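Local coordinates for glyoxalase family protein, putative (Bacillus anthracis, PDB 2QQZ) that is of unknown function but belongs to the glyoxalase/bleomycin resistance/dioxygenase superfamily and forms a dimer of paired beta-alpha-beta-beta-beta units, at residues Arg27-Tyr30 against Gly31-Gly35; Phe86-Glu89 against Leu90-Gln93. All coordinates share one frame; numbering follows the deposited sequence.

Interaction 1: Arg27-Tyr30 against Gly31-Gly35; sequences RAFY and GETIG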
ATOM      1  N   ARG A  27       2.852  12.107  13.220  1.00 43.58           N
ATOM      2  CA  ARG A  27       2.051  11.769  14.395  1.00 44.25           C
ATOM      3  C   ARG A  27       0.835  12.678  14.477  1.00 43.86           C
ATOM      4  O   ARG A  27      -0.262  12.201  14.767  1.00 44.78           O
ATOM      5  CB  ARG A  27       2.885  11.795  15.698  1.00 43.32           C
ATOM      6  CG  ARG A  27       4.050  10.830  15.618  1.00 46.18           C
ATOM      7  CD  ARG A  27       4.750  10.483  16.895  1.00 52.74           C
ATOM      8  NE  ARG A  27       6.018  11.151  17.056  1.00 57.43           N
ATOM      9  CZ  ARG A  27       7.221  10.571  17.114  1.00 57.02           C
ATOM     10  NH1 ARG A  27       8.266  11.356  17.302  1.00 54.86           N
ATOM     11  NH2 ARG A  27       7.390   9.248  17.008  1.00 54.61           N
ATOM     12  N   ALA A  28       1.009  13.974  14.200  1.00 43.08           N
ATOM     13  CA  ALA A  28      -0.131  14.877  14.215  1.00 43.05           C
ATOM     14  C   ALA A  28      -1.230  14.440  13.216  1.00 42.79           C
ATOM     15  O   ALA A  28      -2.434  14.515  13.528  1.00 42.69           O
ATOM     16  CB  ALA A  28       0.311  16.347  13.996  1.00 42.66           C
ATOM     17  N   PHE A  29      -0.839  13.941  12.043  1.00 41.53           N
ATOM     18  CA  PHE A  29      -1.818  13.606  11.045  1.00 41.34           C
ATOM     19  C   PHE A  29      -2.310  12.152  11.150  1.00 42.07           C
ATOM     20  O   PHE A  29      -3.519  11.920  11.370  1.00 42.64           O
ATOM     21  CB  PHE A  29      -1.291  13.899   9.638  1.00 40.74           C
ATOM     22  CG  PHE A  29      -2.261  13.527   8.543  1.00 41.19           C
ATOM     23  CD1 PHE A  29      -3.258  14.438   8.126  1.00 40.97           C
ATOM     24  CD2 PHE A  29      -2.172  12.283   7.929  1.00 39.62           C
ATOM     25  CE1 PHE A  29      -4.129  14.097   7.091  1.00 41.17           C
ATOM     26  CE2 PHE A  29      -3.039  11.938   6.889  1.00 44.76           C
ATOM     27  CZ  PHE A  29      -4.021  12.860   6.490  1.00 43.14           C
ATOM     28  N   TYR A  30      -1.389  11.189  11.058  1.00 40.32           N
ATOM     29  CA  TYR A  30      -1.768   9.785  11.075  1.00 41.92           C
ATOM     30  C   TYR A  30      -2.347   9.336  12.407  1.00 43.54           C
ATOM     31  O   TYR A  30      -3.287   8.508  12.453  1.00 43.78           O
ATOM     32  CB  TYR A  30      -0.578   8.896  10.644  1.00 40.96           C
ATOM     33  CG  TYR A  30      -0.321   8.979   9.175  1.00 41.37           C
ATOM     34  CD1 TYR A  30      -1.119   8.272   8.252  1.00 38.72           C
ATOM     35  CD2 TYR A  30       0.715   9.780   8.688  1.00 41.47           C
ATOM     36  CE1 TYR A  30      -0.891   8.376   6.877  1.00 39.22           C
ATOM     37  CE2 TYR A  30       0.945   9.904   7.309  1.00 39.87           C
ATOM     38  CZ  TYR A  30       0.128   9.195   6.408  1.00 41.69           C
ATOM     39  OH  TYR A  30       0.360   9.266   5.039  1.00 42.62           O
ATOM     40  N   GLY A  31      -1.794   9.908  13.479  1.00 44.46           N
ATOM     41  CA  GLY A  31      -2.174   9.578  14.820  1.00 45.70           C
ATOM     42  C   GLY A  31      -3.328  10.437  15.280  1.00 47.26           C
ATOM     43  O   GLY A  31      -4.424   9.917  15.507  1.00 48.34           O
ATOM     44  N   GLU A  32      -3.112  11.735  15.431  0.50 47.23           N
ATOM     45  CA  GLU A  32      -4.170  12.564  15.997  0.50 48.18           C
ATOM     46  C   GLU A  32      -5.361  12.745  15.040  0.50 48.03           C
ATOM     47  O   GLU A  32      -6.505  12.418  15.391  0.50 48.15           O
ATOM     48  CB  GLU A  32      -3.641  13.906  16.517  0.50 47.92           C
ATOM     49  CG  GLU A  32      -3.076  13.854  17.945  0.50 49.24           C
ATOM     50  CD  GLU A  32      -4.056  13.289  18.983  0.50 49.64           C
ATOM     51  OE1 GLU A  32      -5.081  13.926  19.312  0.50 48.74           O
ATOM     52  OE2 GLU A  32      -3.774  12.187  19.478  0.50 51.53           O
ATOM     53  N   THR A  33      -5.081  13.209  13.830  1.00 47.79           N
ATOM     54  CA  THR A  33      -6.129  13.636  12.926  1.00 47.22           C
ATOM     55  C   THR A  33      -6.975  12.486  12.422  1.00 47.47           C
ATOM     56  O   THR A  33      -8.222  12.538  12.483  1.00 47.76           O
ATOM     57  CB  THR A  33      -5.531  14.392  11.738  1.00 47.79           C
ATOM     58  OG1 THR A  33      -4.799  15.527  12.239  1.00 47.32           O
ATOM     59  CG2 THR A  33      -6.649  14.889  10.787  1.00 46.54           C
ATOM     60  N   ILE A  34      -6.316  11.441  11.930  1.00 46.70           N
ATOM     61  CA  ILE A  34      -7.069  10.364  11.365  1.00 47.46           C
ATOM     62  C   ILE A  34      -7.372   9.285  12.413  1.00 46.65           C
ATOM     63  O   ILE A  34      -8.244   8.447  12.232  1.00 45.57           O
ATOM     64  CB  ILE A  34      -6.537   9.876   9.967  1.00 48.14           C
ATOM     65  CG1 ILE A  34      -5.417   8.926  10.082  1.00 53.65           C
ATOM     66  CG2 ILE A  34      -6.246  11.002   8.944  1.00 46.03           C
ATOM     67  CD1 ILE A  34      -6.004   7.578   9.748  1.00 64.24           C
ATOM     68  N   GLY A  35      -6.662   9.367  13.529  1.00 46.33           N
ATOM     69  CA  GLY A  35      -6.908   8.543  14.693  1.00 45.58           C
ATOM     70  C   GLY A  35      -6.235   7.176  14.754  1.00 46.58           C
ATOM     71  O   GLY A  35      -6.702   6.332  15.490  1.00 45.41           O
TER

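Interaction 2: Phe86-Glu89 against Leu90-Gln93; sequences FKQE and LIKQ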
ATOM      1  N   PHE A  86     -16.788   9.748   9.493  1.00 40.47           N
ATOM      2  CA  PHE A  86     -15.330   9.926   9.495  1.00 40.39           C
ATOM      3  C   PHE A  86     -14.965  11.159   8.691  1.00 41.52           C
ATOM      4  O   PHE A  86     -14.198  11.999   9.169  1.00 42.39           O
ATOM      5  CB  PHE A  86     -14.669   8.701   8.909  1.00 38.89           C
ATOM      6  CG  PHE A  86     -13.179   8.808   8.750  1.00 39.20           C
ATOM      7  CD1 PHE A  86     -12.356   8.930   9.869  1.00 39.21           C
ATOM      8  CD2 PHE A  86     -12.601   8.687   7.485  1.00 38.84           C
ATOM      9  CE1 PHE A  86     -10.975   8.968   9.739  1.00 40.49           C
ATOM     10  CE2 PHE A  86     -11.235   8.716   7.342  1.00 38.34           C
ATOM     11  CZ  PHE A  86     -10.418   8.851   8.483  1.00 37.04           C
ATOM     12  N   LYS A  87     -15.511  11.260   7.478  1.00 42.10           N
ATOM     13  CA  LYS A  87     -15.256  12.398   6.594  1.00 43.63           C
ATOM     14  C   LYS A  87     -15.620  13.766   7.229  1.00 44.82           C
ATOM     15  O   LYS A  87     -14.823  14.716   7.130  1.00 45.22           O
ATOM     16  CB  LYS A  87     -16.013  12.243   5.273  1.00 43.69           C
ATOM     17  CG  LYS A  87     -15.628  13.330   4.229  1.00 44.28           C
ATOM     18  CD  LYS A  87     -16.128  12.942   2.861  1.00 46.83           C
ATOM     19  CE  LYS A  87     -17.437  13.589   2.596  1.00 52.89           C
ATOM     20  NZ  LYS A  87     -17.772  13.483   1.153  1.00 53.82           N
ATOM     21  N   GLN A  88     -16.779  13.874   7.866  0.60 44.55           N
ATOM     22  CA  GLN A  88     -17.124  15.122   8.536  0.60 45.12           C
ATOM     23  C   GLN A  88     -16.243  15.421   9.748  0.60 45.59           C
ATOM     24  O   GLN A  88     -16.090  16.586  10.110  0.60 45.19           O
ATOM     25  CB  GLN A  88     -18.606  15.179   8.933  0.60 45.08           C
ATOM     26  CG  GLN A  88     -19.546  15.385   7.764  0.60 45.92           C
ATOM     27  CD  GLN A  88     -19.113  16.495   6.818  0.60 45.68           C
ATOM     28  OE1 GLN A  88     -18.739  17.599   7.238  0.60 45.60           O
ATOM     29  NE2 GLN A  88     -19.182  16.210   5.529  0.60 46.97           N
ATOM     30  N   GLU A  89     -15.668  14.391  10.378  1.00 45.77           N
ATOM     31  CA  GLU A  89     -14.687  14.626  11.454  1.00 47.65           C
ATOM     32  C   GLU A  89     -13.360  15.191  10.902  1.00 48.50           C
ATOM     33  O   GLU A  89     -12.678  15.981  11.580  1.00 49.15           O
ATOM     34  CB  GLU A  89     -14.408  13.372  12.286  1.00 47.58           C
ATOM     35  CG  GLU A  89     -15.538  12.898  13.147  1.00 50.46           C
ATOM     36  CD  GLU A  89     -16.207  14.027  13.944  1.00 55.89           C
ATOM     37  OE1 GLU A  89     -15.558  14.554  14.867  1.00 56.78           O
ATOM     38  OE2 GLU A  89     -17.372  14.383  13.637  1.00 56.15           O
ATOM     39  N   LEU A  90     -12.992  14.793   9.688  1.00 48.71           N
ATOM     40  CA  LEU A  90     -11.803  15.337   9.058  1.00 48.94           C
ATOM     41  C   LEU A  90     -12.041  16.779   8.609  1.00 50.13           C
ATOM     42  O   LEU A  90     -11.203  17.650   8.817  1.00 51.29           O
ATOM     43  CB  LEU A  90     -11.326  14.460   7.885  1.00 48.53           C
ATOM     44  CG  LEU A  90     -10.871  13.021   8.197  1.00 46.49           C
ATOM     45  CD1 LEU A  90     -10.316  12.366   6.932  1.00 41.71           C
ATOM     46  CD2 LEU A  90      -9.871  12.893   9.365  1.00 47.41           C
ATOM     47  N   ILE A  91     -13.186  17.038   7.998  1.00 50.57           N
ATOM     48  CA  ILE A  91     -13.541  18.391   7.594  1.00 50.98           C
ATOM     49  C   ILE A  91     -13.548  19.300   8.858  1.00 51.75           C
ATOM     50  O   ILE A  91     -12.873  20.322   8.889  1.00 51.83           O
ATOM     51  CB  ILE A  91     -14.874  18.403   6.827  1.00 50.49           C
ATOM     52  CG1 ILE A  91     -14.673  17.809   5.425  1.00 48.15           C
ATOM     53  CG2 ILE A  91     -15.462  19.826   6.763  1.00 50.69           C
ATOM     54  CD1 ILE A  91     -15.964  17.419   4.746  1.00 45.01           C
ATOM     55  N   LYS A  92     -14.226  18.875   9.922  1.00 52.91           N
ATOM     56  CA  LYS A  92     -14.203  19.616  11.208  1.00 53.73           C
ATOM     57  C   LYS A  92     -12.780  20.097  11.590  1.00 54.08           C
ATOM     58  O   LYS A  92     -12.606  21.199  12.112  1.00 54.16           O
ATOM     59  CB  LYS A  92     -14.761  18.747  12.332  1.00 53.68           C
ATOM     60  CG  LYS A  92     -15.849  19.369  13.135  1.00 56.49           C
ATOM     61  CD  LYS A  92     -16.569  18.282  13.958  1.00 60.48           C
ATOM     62  CE  LYS A  92     -15.925  18.087  15.350  1.00 63.23           C
ATOM     63  NZ  LYS A  92     -16.347  19.174  16.343  1.00 64.56           N
ATOM     64  N   GLN A  93     -11.776  19.267  11.317  1.00 53.90           N
ATOM     65  CA  GLN A  93     -10.384  19.575  11.650  1.00 54.26           C
ATOM     66  C   GLN A  93      -9.622  20.336  10.541  1.00 54.20           C
ATOM     67  O   GLN A  93      -8.393  20.440  10.572  1.00 54.74           O
ATOM     68  CB  GLN A  93      -9.631  18.269  11.992  1.00 53.73           C
ATOM     69  CG  GLN A  93     -10.210  17.487  13.163  1.00 53.58           C
ATOM     70  CD  GLN A  93      -9.572  16.119  13.297  1.00 55.41           C
ATOM     71  OE1 GLN A  93     -10.172  15.098  12.940  1.00 57.29           O
ATOM     72  NE2 GLN A  93      -8.327  16.088  13.788  1.00 55.75           N
TER

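Interaction 1: Arg27-Tyr30 against Gly31-Gly35
Across the last turns of helix 23-33 the backbone widens to i+5 pi-type bonding: E32 N reaches R27 O (3.0 Å), T33 N reaches A28 O, and I34 N meets F29 O at 2.9 Å. The same R27 oxygen takes a weak bond from G31 N. T33 turns its hydroxyl back onto the helix; with OG1 beside its own backbone N (chi1 -59°), it donates to A28 O at 2.9 Å. That carbonyl is thus gripped twice by one residue, T33 N and OG1 arriving from opposite faces of its plane. Five residues on from F29, I34 lays its CG2 methyl over one face of the F29 ring, a CH-pi contact 4.1 Å from the ring centroid and offset toward the rim, with CZ the closest ring atom at 3.8 Å. The F29 ring also meets its neighbour Y30: its CD2 stands 3.8 Å above the centre of the Y30 ring, while Y30 CD2 lies at the F29 edge. Y30 OH is hydrogen-bonded to D113, and the ring rests on I60 and I62 of strand 58-64. R27 leads away to a salt bridge with E38. At G35, the first residue to leave helical angles, phi is positive and the chain swings off toward strand 37-39. The pi-type turns lie near the C-terminal end of helix 23-33 in a protein of the glyoxalase superfamily, whose fold is built from beta-alpha-beta-beta-beta units.

Interaction 2: Phe86-Glu89 against Leu90-Gln93
Helix 83-92, one of the two helices of this glyoxalase-superfamily chain, carries F86 and L90 one turn apart on its buried side. L90 CD1 sits off-centre over the F86 ring in a CH-pi contact, 4.2 Å from the centroid, and is 3.8 Å from CE2; the other methyl, CD2, reaches toward CE1. The ring is directed there by a CG placed opposite the backbone N (chi1 175°). It also meets F121 edge-to-face and Y7 of the second subunit, and both F86 and L90 rest on F109 of strand 106-112. Regular i+4 bonds run beneath: L90 N to F86 O, I91 N to K87 O, and K92 N to Q88 O. On the exposed side, I91 lies alongside Q88 in one of the two conformers of that glutamine. K87 runs the same way as I91 but carries its amine to a salt bridge with D99. At the C-terminal end, where Q93 N makes a weak bond to E89 O (3.4 Å), the E89 carboxylate lies alongside the K92 methylenes: E89 OE1 is 3.6 Å from K92 CE but 4.9 Å from K92 NZ, too far for a salt bridge.

Interactions 1 and 2 occupy the C-terminal parts of the chain's two helices, 23-33 and 83-92, but end differently: wide pi-type turns with a threonine hydroxyl bond in 27-35, ordinary i+4 bonding weakening at its end in 86-93. Each pairs a phenylalanine ring with an aliphatic methyl on the buried side. A28 and E32 in interaction 1, and Q88, I91 and K92 in interaction 2, are exposed, whereas Y30 turns inward. The helices meet where T33 and I34 pack against L90, I34 CG2 lying 4.1 Å from L90 CD2, and I34 O approaches the F86 ring. Both buried sides also touch I8 of the second subunit, so helix-helix packing and dimer contact share this region.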